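Local atomic coordinates of penicillin-binding 1 transmembrane protein MrcA (Nitrosomonas europaea ATCC 19718, PDB entry 3D0F), a protein that probably polymerises and cross-links peptidoglycan as a bifunctional glycosyltransferase and transpeptidase, of which this chain is the OB-like domain. Residues A[37-42]-A[90-95]. Sequence-based numbering, arbitrary orientation. Where two conformers were deposited one is given.
With PO4 (phosphate ion), chain C.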
loop_
_atom_site.group_PDB
_atom_site.type_symbol
_atom_site.label_atom_id
_atom_site.label_comp_id
_atom_site.label_asym_id
_atom_site.label_seq_id
_atom_site.Cartn_x
_atom_site.Cartn_y
_atom_site.Cartn_z
ATOM N N LEU A 37 -1.173 4.203 3.392
ATOM C CA LEU A 37 -2.570 4.186 2.979
ATOM C C LEU A 37 -3.321 5.437 3.379
ATOM O O LEU A 37 -3.028 6.051 4.378
ATOM C CB LEU A 37 -3.273 2.999 3.615
ATOM C CG LEU A 37 -2.591 1.657 3.445
ATOM C CD1 LEU A 37 -3.453 0.562 4.025
ATOM C CD2 LEU A 37 -2.209 1.389 1.965
ATOM N N ALA A 38 -4.303 5.804 2.576
ATOM C CA ALA A 38 -5.152 6.959 2.882
ATOM C C ALA A 38 -6.153 6.580 3.962
ATOM O O ALA A 38 -6.711 5.478 4.005
ATOM C CB ALA A 38 -5.906 7.475 1.609
ATOM N N ALA A 39 -6.461 7.549 4.832
ATOM C CA ALA A 39 -7.522 7.353 5.790
ATOM C C ALA A 39 -8.127 8.719 6.120
ATOM O O ALA A 39 -7.452 9.740 6.062
ATOM C CB ALA A 39 -7.050 6.663 7.073
ATOM N N VAL A 40 -9.387 8.704 6.478
ATOM C CA VAL A 40 -10.062 9.930 6.911
ATOM C C VAL A 40 -10.350 9.839 8.392
ATOM O O VAL A 40 -10.919 8.857 8.867
ATOM C CB VAL A 40 -11.382 10.233 6.142
ATOM C CG1 VAL A 40 -12.391 9.096 6.271
ATOM C CG2 VAL A 40 -12.014 11.529 6.635
ATOM N N VAL A 41 -9.976 10.872 9.116
ATOM C CA VAL A 41 -10.162 10.909 10.566
ATOM C C VAL A 41 -11.643 11.063 10.942
ATOM O O VAL A 41 -12.355 11.917 10.386
ATOM C CB VAL A 41 -9.285 11.997 11.231
ATOM C CG1 VAL A 41 -9.661 12.161 12.774
ATOM C CG2 VAL A 41 -7.786 11.635 11.024
ATOM N N LEU A 42 -12.083 10.194 11.845
ATOM C CA LEU A 42 -13.432 10.259 12.419
ATOM C C LEU A 42 -13.460 10.932 13.796
ATOM O O LEU A 42 -14.428 11.592 14.139
ATOM C CB LEU A 42 -14.018 8.839 12.547
ATOM C CG LEU A 42 -14.008 8.063 11.228
ATOM C CD1 LEU A 42 -14.641 6.680 11.444
ATOM C CD2 LEU A 42 -14.656 8.802 10.052
ATOM N N ILE A 90 -5.444 11.819 6.248
ATOM C CA ILE A 90 -4.112 11.406 6.729
ATOM C C ILE A 90 -3.627 10.210 5.984
ATOM O O ILE A 90 -4.358 9.597 5.199
ATOM C CB ILE A 90 -4.124 11.136 8.263
ATOM C CG1 ILE A 90 -5.137 10.054 8.641
ATOM C CG2 ILE A 90 -4.451 12.499 9.008
ATOM C CD1 ILE A 90 -4.992 9.507 10.033
ATOM N N ARG A 91 -2.390 9.853 6.249
ATOM C CA ARG A 91 -1.823 8.625 5.722
ATOM C C ARG A 91 -1.407 7.781 6.907
ATOM O O ARG A 91 -0.870 8.285 7.898
ATOM C CB ARG A 91 -0.602 8.919 4.835
ATOM C CG ARG A 91 -0.930 9.873 3.675
ATOM C CD ARG A 91 -1.714 9.227 2.526
ATOM N NE ARG A 91 -2.145 10.289 1.630
ATOM C CZ ARG A 91 -2.769 10.107 0.466
ATOM N NH1 ARG A 91 -2.994 8.892 0.009
ATOM N NH2 ARG A 91 -3.149 11.185 -0.233
ATOM N N VAL A 92 -1.604 6.492 6.751
ATOM C CA VAL A 92 -1.301 5.521 7.810
ATOM C C VAL A 92 -0.544 4.316 7.294
ATOM O O VAL A 92 -0.680 3.940 6.115
ATOM C CB VAL A 92 -2.607 5.066 8.499
ATOM C CG1 VAL A 92 -3.281 6.261 9.134
ATOM C CG2 VAL A 92 -3.560 4.438 7.489
ATOM N N LYS A 93 0.209 3.693 8.196
ATOM C CA LYS A 93 0.922 2.471 7.851
ATOM C C LYS A 93 0.866 1.519 9.061
ATOM O O LYS A 93 1.076 1.961 10.192
ATOM C CB LYS A 93 2.365 2.837 7.529
ATOM C CG LYS A 93 3.246 1.706 7.006
ATOM C CD LYS A 93 4.631 2.222 6.676
ATOM C CE LYS A 93 5.624 1.140 6.352
ATOM N NZ LYS A 93 5.129 -0.030 5.659
ATOM N N LYS A 94 0.790 0.229 8.772
ATOM C CA LYS A 94 0.727 -0.797 9.800
ATOM C C LYS A 94 2.156 -1.259 10.092
ATOM O O LYS A 94 2.893 -1.649 9.161
ATOM C CB LYS A 94 -0.155 -1.942 9.326
ATOM C CG LYS A 94 -0.514 -2.931 10.427
ATOM C CD LYS A 94 -1.372 -4.045 9.873
ATOM C CE LYS A 94 -2.070 -4.832 10.944
ATOM N NZ LYS A 94 -2.703 -6.018 10.324
ATOM N N THR A 95 2.573 -1.213 11.349
ATOM C CA THR A 95 3.899 -1.667 11.697
ATOM C C THR A 95 3.981 -3.200 11.708
ATOM O O THR A 95 2.964 -3.905 11.688
ATOM C CB THR A 95 4.318 -1.172 13.046
ATOM O OG1 THR A 95 3.537 -1.889 14.029
ATOM C CG2 THR A 95 4.129 0.368 13.186
HETATM P P PO4 C . -4.227 9.788 -3.611
HETATM O O1 PO4 C . -4.224 11.124 -2.925
HETATM O O2 PO4 C . -5.367 9.798 -4.601
HETATM O O3 PO4 C . -2.906 9.594 -4.335
HETATM O O4 PO4 C . -4.416 8.634 -2.661
#
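Ala-38 and Arg-91 form the central, non-hydrogen-bonded pair of an antiparallel ladder that joins the 37-45 and 88-94 strands within the five-stranded sheet of this OB-like domain. On either side lie the hydrogen-bonded pairs Leu-37 with Val-92 and Ala-39 with Ile-90. Leu-37 N gives an almost straight bond to Val-92 O (2.8 Å, 177° at the hydrogen), and the return bond runs from Val-92 N to Leu-37 O. That same Leu-37 oxygen also receives a CA-H...O contact from Arg-91 CA at 3.1 Å.

The Arg-91 side chain leaves the sheet on the Ala-38 face. Its CB and then its CD pass the Leu-37 carbonyl oxygen, and a bend at chi2 (-75°) turns CD back to the neighbouring strand, where it also nears Ala-38 CA. Farther out, NH1 lies 3.6 Å from Ala-38 CB, which approaches the guanidinium obliquely. A phosphate ion, probably from the crystallisation liquor, sits at the edge of the guanidinium with its phosphorus in the plane. Arg-91 NH1 hydrogen-bonds to phosphate O4 (3.0 Å, nearly straight at 176°) and Arg-91 NH2 to phosphate O1 (2.9 Å). NH2 also makes a salt bridge to Glu-8 of the second subunit, whose Gly-31 N binds the same phosphate, so the arginine tip belongs to the dimer interface.

The other face is apolar. Val-92 CG2 packs against Ala-39 CB and Leu-37 CB, while Trp-100 of the adjoining strand touches both Leu-37 and Val-92. Past the last pair, the side chain of Val-41 crosses that of Ile-90 at about a right angle, with Val-41 CG2 3.6 Å from Ile-90 CD1.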